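Local coordinates for PfhB2 (Pasteurella multocida, PDB 6U8T), which probably acts as a YopT-like cysteine protease of the papain-related clan, within a toxin of Pasteurella multocida, at residues W58-E63 / H69-A74; W101-G106 / S118-V123; G159-S164 / S202-K207; E170-F175 / Q188-W193. The protein carries 1 engineered substitution. All coordinates share one frame; numbering follows the deposited sequence.

Contact 1. Residues W58-E63 / H69-A74; sequences WNTMYE and HLKQEA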
# COMPACT_ATOMS: atom_id res chain seq x y z
N TRP C 58 -24.50 2.93 -28.71
CA TRP C 58 -25.21 1.68 -29.08
C TRP C 58 -25.13 0.63 -27.96
O TRP C 58 -25.99 -0.28 -28.00
CB TRP C 58 -24.62 1.09 -30.37
CG TRP C 58 -24.96 1.86 -31.61
CD1 TRP C 58 -24.09 2.53 -32.43
CD2 TRP C 58 -26.27 2.05 -32.17
NE1 TRP C 58 -24.77 3.11 -33.46
CE2 TRP C 58 -26.11 2.83 -33.33
CE3 TRP C 58 -27.55 1.61 -31.81
CZ2 TRP C 58 -27.19 3.18 -34.15
CZ3 TRP C 58 -28.62 1.96 -32.61
CH2 TRP C 58 -28.44 2.73 -33.76
N ASN C 59 -24.15 0.72 -27.06
CA ASN C 59 -23.88 -0.30 -26.01
C ASN C 59 -23.00 0.33 -24.93
O ASN C 59 -21.91 -0.20 -24.67
CB ASN C 59 -23.28 -1.61 -26.57
CG ASN C 59 -21.89 -1.46 -27.18
OD1 ASN C 59 -21.73 -0.75 -28.18
ND2 ASN C 59 -20.88 -2.12 -26.62
N THR C 60 -23.41 1.44 -24.34
CA THR C 60 -22.64 2.11 -23.26
C THR C 60 -22.84 1.32 -21.96
O THR C 60 -23.83 0.60 -21.83
CB THR C 60 -23.00 3.59 -23.19
OG1 THR C 60 -22.25 4.02 -22.07
CG2 THR C 60 -24.47 3.88 -23.04
N MSE C 61 -21.88 1.37 -21.04
CA MSE C 61 -22.12 0.87 -19.69
C MSE C 61 -22.62 1.98 -18.77
O MSE C 61 -22.95 1.72 -17.61
CB MSE C 61 -20.86 0.37 -18.99
CG MSE C 61 -19.90 -0.46 -19.80
SE MSE C 61 -18.52 -1.04 -18.50
CE MSE C 61 -17.81 0.37 -17.35
N TYR C 62 -22.69 3.21 -19.29
CA TYR C 62 -23.03 4.40 -18.53
C TYR C 62 -24.54 4.65 -18.58
O TYR C 62 -25.11 4.57 -19.67
CB TYR C 62 -22.21 5.59 -19.04
CG TYR C 62 -20.71 5.31 -19.06
CD1 TYR C 62 -20.07 4.72 -17.97
CD2 TYR C 62 -19.93 5.62 -20.17
CE1 TYR C 62 -18.71 4.49 -17.97
CE2 TYR C 62 -18.57 5.41 -20.18
CZ TYR C 62 -17.96 4.82 -19.09
OH TYR C 62 -16.65 4.52 -19.10
N GLU C 63 -25.14 4.93 -17.42
CA GLU C 63 -26.59 5.23 -17.26
C GLU C 63 -26.89 6.57 -17.94
O GLU C 63 -26.33 7.56 -17.50
CB GLU C 63 -26.98 5.23 -15.77
CG GLU C 63 -28.49 5.18 -15.49
CD GLU C 63 -29.29 4.32 -16.45
OE1 GLU C 63 -29.04 3.10 -16.53
OE2 GLU C 63 -30.17 4.88 -17.16
N HIS C 69 -22.98 7.43 -13.15
CA HIS C 69 -23.29 6.07 -12.64
C HIS C 69 -23.28 5.06 -13.78
O HIS C 69 -23.58 5.46 -14.93
CB HIS C 69 -24.63 6.04 -11.91
CG HIS C 69 -24.65 6.84 -10.66
ND1 HIS C 69 -24.12 6.37 -9.48
CD2 HIS C 69 -25.15 8.07 -10.40
CE1 HIS C 69 -24.26 7.29 -8.53
NE2 HIS C 69 -24.94 8.34 -9.07
N LEU C 70 -22.94 3.81 -13.46
CA LEU C 70 -23.00 2.68 -14.41
C LEU C 70 -24.45 2.20 -14.44
O LEU C 70 -25.18 2.47 -13.49
CB LEU C 70 -22.04 1.58 -13.97
CG LEU C 70 -20.55 1.95 -13.80
CD1 LEU C 70 -19.74 0.67 -13.63
CD2 LEU C 70 -20.00 2.75 -14.97
N LYS C 71 -24.88 1.59 -15.55
CA LYS C 71 -26.19 0.91 -15.63
C LYS C 71 -26.21 -0.21 -14.60
O LYS C 71 -25.11 -0.82 -14.34
CB LYS C 71 -26.35 0.29 -17.01
CG LYS C 71 -26.59 1.28 -18.13
CD LYS C 71 -26.62 0.57 -19.46
CE LYS C 71 -27.17 1.39 -20.61
NZ LYS C 71 -27.26 0.50 -21.79
N GLN C 72 -27.40 -0.51 -14.07
CA GLN C 72 -27.64 -1.52 -13.01
C GLN C 72 -27.22 -2.91 -13.52
O GLN C 72 -26.61 -3.63 -12.74
CB GLN C 72 -29.10 -1.52 -12.54
CG GLN C 72 -29.29 -2.28 -11.24
CD GLN C 72 -28.39 -1.81 -10.12
OE1 GLN C 72 -28.28 -0.62 -9.85
NE2 GLN C 72 -27.71 -2.75 -9.47
N GLU C 73 -27.48 -3.23 -14.79
CA GLU C 73 -27.07 -4.50 -15.44
C GLU C 73 -25.53 -4.64 -15.44
O GLU C 73 -25.05 -5.76 -15.21
CB GLU C 73 -27.66 -4.56 -16.85
CG GLU C 73 -26.97 -5.54 -17.79
CD GLU C 73 -27.57 -5.69 -19.18
OE1 GLU C 73 -27.92 -4.65 -19.81
OE2 GLU C 73 -27.68 -6.86 -19.64
N ALA C 74 -24.80 -3.56 -15.68
CA ALA C 74 -23.33 -3.56 -15.71
C ALA C 74 -22.82 -3.79 -14.28
O ALA C 74 -21.88 -4.58 -14.09
CB ALA C 74 -22.80 -2.27 -16.32
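The carbonyl oxygen of M61, a selenomethionine, is held by the start of the next helix: K71 N donates to M61 O over 2.8 Å in a nearly straight bond (168°), and L70 CA brings its hydrogen to M61 O from 3.3 Å. Two residues on, E63 N donates to H69 O over 3.0 Å. These two backbone bonds flank Y62 and L70, which form a single beta bridge rather than a sheet, and K71 is the N-cap residue of helix 72-87, so the bridge ties the loop to the helix start. The long K71 side chain, extended beyond CG, runs across the loop until NZ makes a weak bond of 3.4 Å to T60 O, while K71 CG lies 3.4 Å from E63 OE1. T60 also shapes its own side: OG1 accepts from Y62 N, an ST turn. Y62 and L70 point the same way, and L70 CD2 meets the ring edge in its plane, 3.6 Å from Y62 CD1; with CG anti to the carbonyl carbon (chi1 -54°), the Y62 ring reaches the second subunit, where F14 stacks on it and E181 binds its OH.

Contact 2. Residues W101-G106 / S118-V123; sequences WLQEQG and SRRDEV
Two nitrogen donors face each other here: Q103 NE2 sits 3.1 Å from R120 NH2, which is not a hydrogen bond, since both are donors. Q103 is on the last turn of helix 91-104, which ends in a Schellman motif, and R120 is on strand 117-127, the longer arm of an antiparallel hairpin with 111-114. The side chains arrive from opposite directions and bridge a wide separation, the nearest CA atoms (Q103 and R120) being 13.2 Å apart. Q103 goes straight out, with CD anti to CA (chi2 180°), whereas R120 folds over at chi2 (-54°) before its guanidinium comes up. The amide and guanidinium planes stand 67° apart, and the approach to the guanidinium is oblique.

What draws the two nitrogens together is probably D99, one turn back on the same helix as Q103: its OD2 makes a salt bridge with R120 NH2 and also lies close to Q103 NE2. P109 packs against both Q103 and R120. Further along the strand, D121 centres an inverse gamma turn, E122 N making a weak 3.1 Å bond to R120 O. Beyond it E122 and V123 pair with a strand of the second subunit, carrying the sheet across the interface. At the helix end the chain turns through G106, whose positive phi suits a glycine; G106 N donates to Q103 O at 2.8 Å, and Q105 folds back so that its CG rests 3.5 Å above one face of the W101 ring.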
# COMPACT_ATOMS: atom_id res chain seq x y z
N TRP C 101 -12.84 -14.98 -18.49
CA TRP C 101 -14.07 -14.16 -18.64
C TRP C 101 -13.96 -13.31 -19.92
O TRP C 101 -14.92 -13.29 -20.70
CB TRP C 101 -14.31 -13.28 -17.41
CG TRP C 101 -15.61 -12.54 -17.46
CD1 TRP C 101 -16.82 -13.01 -17.04
CD2 TRP C 101 -15.84 -11.23 -18.01
NE1 TRP C 101 -17.80 -12.08 -17.30
CE2 TRP C 101 -17.22 -10.97 -17.87
CE3 TRP C 101 -15.04 -10.26 -18.60
CZ2 TRP C 101 -17.80 -9.77 -18.25
CZ3 TRP C 101 -15.61 -9.08 -19.00
CH2 TRP C 101 -16.98 -8.84 -18.84
N LEU C 102 -12.81 -12.67 -20.13
CA LEU C 102 -12.58 -11.78 -21.30
C LEU C 102 -12.70 -12.59 -22.59
O LEU C 102 -13.33 -12.10 -23.54
CB LEU C 102 -11.24 -11.08 -21.17
CG LEU C 102 -11.25 -9.88 -20.21
CD1 LEU C 102 -9.84 -9.43 -19.89
CD2 LEU C 102 -12.05 -8.72 -20.79
N GLN C 103 -12.20 -13.83 -22.62
CA GLN C 103 -12.25 -14.68 -23.84
C GLN C 103 -13.69 -15.16 -24.07
O GLN C 103 -14.15 -15.08 -25.22
CB GLN C 103 -11.22 -15.79 -23.75
CG GLN C 103 -9.80 -15.27 -23.99
CD GLN C 103 -8.74 -16.35 -23.90
OE1 GLN C 103 -8.65 -17.24 -24.75
NE2 GLN C 103 -7.91 -16.27 -22.88
N GLU C 104 -14.39 -15.53 -23.00
CA GLU C 104 -15.85 -15.83 -23.02
C GLU C 104 -16.64 -14.67 -23.65
O GLU C 104 -17.63 -14.94 -24.30
CB GLU C 104 -16.32 -16.16 -21.61
CG GLU C 104 -15.98 -17.56 -21.23
CD GLU C 104 -16.46 -18.01 -19.87
OE1 GLU C 104 -16.82 -17.13 -19.06
OE2 GLU C 104 -16.47 -19.24 -19.65
N GLN C 105 -16.23 -13.43 -23.47
CA GLN C 105 -16.96 -12.25 -24.02
C GLN C 105 -16.45 -11.92 -25.42
O GLN C 105 -16.91 -10.93 -25.97
CB GLN C 105 -16.76 -10.99 -23.18
CG GLN C 105 -17.02 -11.18 -21.69
CD GLN C 105 -18.38 -11.75 -21.38
OE1 GLN C 105 -19.40 -11.20 -21.78
NE2 GLN C 105 -18.39 -12.83 -20.62
N GLY C 106 -15.51 -12.70 -25.96
CA GLY C 106 -15.06 -12.52 -27.35
C GLY C 106 -13.84 -11.63 -27.45
O GLY C 106 -13.46 -11.34 -28.59
N SER C 118 3.59 -19.75 -29.27
CA SER C 118 3.00 -18.48 -28.75
C SER C 118 3.37 -18.27 -27.28
O SER C 118 3.83 -19.21 -26.64
CB SER C 118 1.52 -18.44 -28.90
OG SER C 118 1.19 -18.75 -30.23
N ARG C 119 3.29 -17.03 -26.85
CA ARG C 119 3.20 -16.61 -25.44
C ARG C 119 2.39 -15.31 -25.39
O ARG C 119 2.26 -14.64 -26.42
CB ARG C 119 4.57 -16.45 -24.79
CG ARG C 119 5.35 -15.28 -25.36
CD ARG C 119 6.57 -14.99 -24.51
NE ARG C 119 7.27 -13.83 -25.05
CZ ARG C 119 6.88 -12.57 -24.90
NH1 ARG C 119 5.79 -12.27 -24.18
NH2 ARG C 119 7.57 -11.60 -25.48
N ARG C 120 1.84 -14.99 -24.23
CA ARG C 120 0.95 -13.81 -24.07
C ARG C 120 1.78 -12.55 -24.28
O ARG C 120 2.91 -12.51 -23.80
CB ARG C 120 0.23 -13.86 -22.72
CG ARG C 120 -0.70 -15.06 -22.61
CD ARG C 120 -1.66 -15.04 -23.80
NE ARG C 120 -2.79 -15.93 -23.68
CZ ARG C 120 -3.84 -15.75 -22.87
NH1 ARG C 120 -3.88 -14.70 -22.06
NH2 ARG C 120 -4.81 -16.64 -22.85
N ASP C 121 1.23 -11.56 -24.99
CA ASP C 121 1.81 -10.19 -25.09
C ASP C 121 1.45 -9.46 -23.79
O ASP C 121 0.45 -8.73 -23.78
CB ASP C 121 1.37 -9.47 -26.36
CG ASP C 121 2.02 -8.11 -26.57
OD1 ASP C 121 3.05 -7.82 -25.90
OD2 ASP C 121 1.52 -7.34 -27.45
N GLU C 122 2.19 -9.73 -22.73
CA GLU C 122 2.09 -8.99 -21.44
C GLU C 122 3.44 -8.33 -21.19
O GLU C 122 4.45 -9.01 -21.45
CB GLU C 122 1.75 -9.91 -20.27
CG GLU C 122 0.47 -10.66 -20.48
CD GLU C 122 -0.02 -11.50 -19.32
OE1 GLU C 122 0.42 -11.23 -18.18
OE2 GLU C 122 -0.84 -12.44 -19.57
N VAL C 123 3.44 -7.07 -20.75
CA VAL C 123 4.70 -6.31 -20.55
C VAL C 123 4.74 -5.90 -19.08
O VAL C 123 3.84 -5.16 -18.64
CB VAL C 123 4.79 -5.11 -21.50
CG1 VAL C 123 5.98 -4.23 -21.20
CG2 VAL C 123 4.86 -5.58 -22.95

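Contact 3. Residues G159-S164 / S202-K207; sequences GSHTVS and SGYAGK
This is a buried meeting of two aromatic side chains, H161 near the start of strand 160-168 and Y204 in the loop between helix 187-201 and strand 212-219. The backbones stay well apart, 8.9 Å between the CA atoms of H161 and Y204, and the side chains alone close the interval. H161 leaves its strand with CG anti to the backbone N (chi1 -173°), which carries the imidazole toward the loop; Y204 comes to meet it with its phenol end. The two planes are turned 43° and the centroids lie 5.0 Å apart, an oblique pairing that is neither stacked nor edge-to-face. Contact is concentrated at the tyrosine's far end: Y204 CZ is 3.4 Å from H161 CD2, and Y204 OH is 2.9 Å from H161 NE2.

The loop side is firmly set. S202 OG accepts from Y204 N over 3.1 Å, an ST turn, while S202 CB lies 3.6 Å above one face of the Y204 ring; G203 between them takes a positive phi. Along the strand, S160 to V163 pair with a strand of the second subunit, and S38 of that subunit packs against H161.

Both polar ends share a third partner, D176: its OD1 bonds H161 NE2 and its OD2 bonds Y204 OH. A His-Asp pair of this kind is consistent with two members of the Cys-His-Asp triad of YopT-type proteases in the papain-like clan. Y204 would then be a second-shell residue that probably helps to orient the carboxylate that H161 NE2 bonds to.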
# COMPACT_ATOMS: atom_id res chain seq x y z
N GLY C 159 1.73 2.10 3.43
CA GLY C 159 2.15 3.05 4.47
C GLY C 159 3.32 2.55 5.30
O GLY C 159 3.87 1.45 5.05
N SER C 160 3.66 3.34 6.31
CA SER C 160 4.70 3.02 7.31
C SER C 160 4.06 2.97 8.70
O SER C 160 3.07 3.69 8.94
CB SER C 160 5.77 4.03 7.23
OG SER C 160 6.34 4.02 5.92
N HIS C 161 4.58 2.10 9.56
CA HIS C 161 4.14 1.98 10.97
C HIS C 161 5.38 1.93 11.85
O HIS C 161 6.44 1.46 11.38
CB HIS C 161 3.23 0.77 11.14
CG HIS C 161 2.61 0.68 12.49
ND1 HIS C 161 2.00 1.76 13.08
CD2 HIS C 161 2.50 -0.35 13.35
CE1 HIS C 161 1.53 1.41 14.25
NE2 HIS C 161 1.81 0.11 14.45
N THR C 162 5.24 2.42 13.08
CA THR C 162 6.28 2.37 14.13
C THR C 162 5.70 1.61 15.32
O THR C 162 4.60 1.96 15.78
CB THR C 162 6.74 3.77 14.55
OG1 THR C 162 7.04 4.48 13.35
CG2 THR C 162 7.94 3.74 15.47
N VAL C 163 6.46 0.64 15.81
CA VAL C 163 6.24 -0.04 17.11
C VAL C 163 7.53 0.09 17.91
O VAL C 163 8.53 0.63 17.36
CB VAL C 163 5.79 -1.50 16.89
CG1 VAL C 163 4.46 -1.57 16.17
CG2 VAL C 163 6.83 -2.33 16.16
N SER C 164 7.54 -0.36 19.15
CA SER C 164 8.72 -0.28 20.02
C SER C 164 8.77 -1.48 20.96
O SER C 164 7.80 -2.20 21.09
CB SER C 164 8.77 1.02 20.75
OG SER C 164 7.57 1.25 21.45
N SER C 202 -2.76 -8.75 12.94
CA SER C 202 -2.51 -7.29 13.03
C SER C 202 -2.92 -6.59 11.73
O SER C 202 -3.16 -5.37 11.77
CB SER C 202 -1.06 -7.01 13.33
OG SER C 202 -0.24 -7.49 12.28
N GLY C 203 -2.83 -7.31 10.60
CA GLY C 203 -2.95 -6.75 9.24
C GLY C 203 -1.61 -6.35 8.64
O GLY C 203 -1.60 -5.89 7.49
N TYR C 204 -0.50 -6.49 9.36
CA TYR C 204 0.85 -6.05 8.89
C TYR C 204 1.45 -7.09 7.93
O TYR C 204 2.39 -6.74 7.20
CB TYR C 204 1.78 -5.77 10.07
CG TYR C 204 1.30 -4.80 11.12
CD1 TYR C 204 0.40 -3.78 10.84
CD2 TYR C 204 1.75 -4.91 12.42
CE1 TYR C 204 -0.04 -2.90 11.83
CE2 TYR C 204 1.32 -4.04 13.42
CZ TYR C 204 0.43 -3.03 13.12
OH TYR C 204 0.01 -2.16 14.07
N ALA C 205 0.98 -8.34 7.95
CA ALA C 205 1.60 -9.46 7.19
C ALA C 205 1.39 -9.23 5.68
O ALA C 205 2.38 -9.39 4.92
CB ALA C 205 1.04 -10.79 7.61
N GLY C 206 0.17 -8.87 5.29
CA GLY C 206 -0.23 -8.62 3.89
C GLY C 206 -0.80 -9.89 3.29
O GLY C 206 -0.77 -10.93 3.98
N LYS C 207 -1.33 -9.82 2.06
CA LYS C 207 -1.89 -10.98 1.32
C LYS C 207 -0.86 -11.50 0.32
O LYS C 207 -0.82 -12.73 0.11
CB LYS C 207 -3.18 -10.59 0.61
CG LYS C 207 -4.35 -10.33 1.56
CD LYS C 207 -4.54 -8.88 1.98
CE LYS C 207 -5.13 -8.75 3.38
NZ LYS C 207 -6.31 -9.63 3.58

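Contact 4. Residues E170-F175 / Q188-W193; sequences EKVVFF and QKFESW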
# COMPACT_ATOMS: atom_id res chain seq x y z
N GLU C 170 15.18 -11.95 29.94
CA GLU C 170 14.13 -12.78 29.27
C GLU C 170 12.82 -11.98 29.14
O GLU C 170 11.94 -12.40 28.37
CB GLU C 170 14.01 -14.13 30.00
CG GLU C 170 14.96 -15.22 29.46
CD GLU C 170 15.01 -15.38 27.93
OE1 GLU C 170 13.96 -15.78 27.33
OE2 GLU C 170 16.09 -15.06 27.31
N LYS C 171 12.71 -10.83 29.81
CA LYS C 171 11.49 -9.98 29.77
C LYS C 171 11.45 -9.20 28.45
O LYS C 171 12.41 -8.44 28.18
CB LYS C 171 11.42 -9.07 31.00
CG LYS C 171 10.62 -7.78 30.87
CD LYS C 171 10.01 -7.32 32.19
CE LYS C 171 9.64 -5.86 32.17
NZ LYS C 171 8.27 -5.63 32.70
N VAL C 172 10.37 -9.34 27.69
CA VAL C 172 10.10 -8.55 26.45
C VAL C 172 8.84 -7.72 26.67
O VAL C 172 7.79 -8.29 26.96
CB VAL C 172 9.96 -9.45 25.21
CG1 VAL C 172 9.88 -8.60 23.95
CG2 VAL C 172 11.10 -10.44 25.10
N VAL C 173 8.97 -6.40 26.58
CA VAL C 173 7.79 -5.49 26.54
C VAL C 173 7.66 -4.99 25.10
O VAL C 173 8.62 -4.43 24.60
CB VAL C 173 7.92 -4.34 27.55
CG1 VAL C 173 6.66 -3.50 27.58
CG2 VAL C 173 8.22 -4.87 28.95
N PHE C 174 6.51 -5.24 24.46
CA PHE C 174 6.23 -4.85 23.06
C PHE C 174 5.12 -3.81 23.06
O PHE C 174 4.12 -4.02 23.74
CB PHE C 174 5.87 -6.08 22.24
CG PHE C 174 5.58 -5.79 20.79
CD1 PHE C 174 6.60 -5.37 19.95
CD2 PHE C 174 4.32 -5.93 20.27
CE1 PHE C 174 6.35 -5.10 18.62
CE2 PHE C 174 4.06 -5.62 18.94
CZ PHE C 174 5.07 -5.23 18.12
N PHE C 175 5.29 -2.69 22.36
CA PHE C 175 4.30 -1.59 22.34
C PHE C 175 3.96 -1.25 20.90
O PHE C 175 4.87 -0.94 20.10
CB PHE C 175 4.80 -0.37 23.12
CG PHE C 175 3.88 0.82 23.01
CD1 PHE C 175 2.68 0.87 23.71
CD2 PHE C 175 4.18 1.87 22.15
CE1 PHE C 175 1.82 1.95 23.57
CE2 PHE C 175 3.32 2.95 22.03
CZ PHE C 175 2.15 2.99 22.74
N GLN C 188 11.10 -16.72 23.92
CA GLN C 188 10.39 -17.80 23.19
C GLN C 188 8.91 -17.41 23.07
O GLN C 188 8.34 -17.48 21.96
CB GLN C 188 10.56 -19.14 23.91
CG GLN C 188 10.77 -20.35 23.00
CD GLN C 188 9.66 -20.44 21.99
OE1 GLN C 188 9.76 -19.89 20.90
NE2 GLN C 188 8.54 -20.99 22.41
N LYS C 189 8.29 -17.01 24.19
CA LYS C 189 6.85 -16.71 24.25
C LYS C 189 6.53 -15.52 23.34
O LYS C 189 5.53 -15.60 22.60
CB LYS C 189 6.42 -16.51 25.71
CG LYS C 189 6.32 -17.82 26.48
CD LYS C 189 5.94 -17.63 27.93
CE LYS C 189 5.92 -18.92 28.69
NZ LYS C 189 6.29 -18.70 30.11
N PHE C 190 7.37 -14.48 23.36
CA PHE C 190 7.26 -13.31 22.46
C PHE C 190 7.41 -13.72 20.99
O PHE C 190 6.59 -13.31 20.17
CB PHE C 190 8.28 -12.22 22.82
CG PHE C 190 8.33 -11.11 21.80
CD1 PHE C 190 7.33 -10.15 21.76
CD2 PHE C 190 9.34 -11.06 20.85
CE1 PHE C 190 7.35 -9.14 20.81
CE2 PHE C 190 9.35 -10.05 19.90
CZ PHE C 190 8.37 -9.09 19.89
N GLU C 191 8.43 -14.51 20.67
CA GLU C 191 8.76 -14.88 19.27
C GLU C 191 7.60 -15.69 18.68
O GLU C 191 7.16 -15.35 17.56
CB GLU C 191 10.08 -15.65 19.22
CG GLU C 191 10.46 -16.08 17.83
CD GLU C 191 11.93 -16.49 17.68
OE1 GLU C 191 12.83 -15.82 18.25
OE2 GLU C 191 12.17 -17.49 16.99
N SER C 192 7.10 -16.70 19.39
CA SER C 192 5.98 -17.56 18.92
C SER C 192 4.73 -16.70 18.70
O SER C 192 4.14 -16.82 17.65
CB SER C 192 5.71 -18.67 19.85
OG SER C 192 6.92 -19.35 20.07
N TRP C 193 4.37 -15.87 19.67
CA TRP C 193 3.19 -14.97 19.62
C TRP C 193 3.30 -14.03 18.42
O TRP C 193 2.31 -13.90 17.71
CB TRP C 193 3.05 -14.16 20.90
CG TRP C 193 2.00 -13.11 20.79
CD1 TRP C 193 0.65 -13.27 20.94
CD2 TRP C 193 2.21 -11.72 20.49
NE1 TRP C 193 0.02 -12.06 20.79
CE2 TRP C 193 0.95 -11.10 20.52
CE3 TRP C 193 3.34 -10.95 20.25
CZ2 TRP C 193 0.79 -9.74 20.30
CZ3 TRP C 193 3.19 -9.60 20.00
CH2 TRP C 193 1.93 -9.01 20.03
O HOH W 1 12.91 -17.91 25.86
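F190 starts against V172: its CB touches both V172 CB and V172 CG2 at 4.0 Å. Because F190 CG is anti to the backbone N (chi1 172°), the ring then extends from the helix toward the strand. V172 CG1 settles over one face of it, 3.7 Å from F190 CG and 3.8 Å from the ring centroid, a CH-pi contact; the methyl sits above the ring, reaching F190 CD1 as closely as CG and CD2 a little less closely. Further out the partner changes. F190 CE1 comes within 3.7 Å of F174 CB and also meets F174 CG, and CZ, at the tip, approaches F174 CD1 at 4.1 Å.

The F174 ring has a second neighbour on the helix, one turn along. F174 CD2 stands at the edge of the W193 indole, near its plane and 3.8 Å from CZ3, with the phenyl and indole planes 67° apart. F174, F190 and W193 thus make a compact aromatic cluster, buried and free of polar atoms where the side chains meet. Near the strand start a water joins the two segments instead, donating to E170 OE1 at 2.8 Å and accepting from Q188 N.

F198, further along the helix, adds another ring against both F174 and W193, and F184 of strand 180-184 meets the indole too. Helix 187-201 therefore lies on the antiparallel sheet over strand 171-176, its segment inclined 37° to that strand with their N-to-C directions running broadly the same way, while strands 160-168 and 180-184 hydrogen-bond to 171-176 on either side.

How the contacts relate
Contacts 3 and 4 are the buried pair. Their centres are about 17 Å apart and they share one sheet, for strands 160-168 and 171-176 are neighbours, with S164 O and F175 N probably bonded and V163 packed on F174. Contact 4 is almost wholly apolar packing of helix on sheet, while contact 3 places polar aromatic ends around an aspartate. Contacts 1 and 2 lie at the surface, on the other side of the chain's centre: one is made chiefly of backbone bonds at a helix start, the other of two long polar side chains near a helix end, and helices 72-87 and 91-104 are consecutive. All four contacts touch the second subunit.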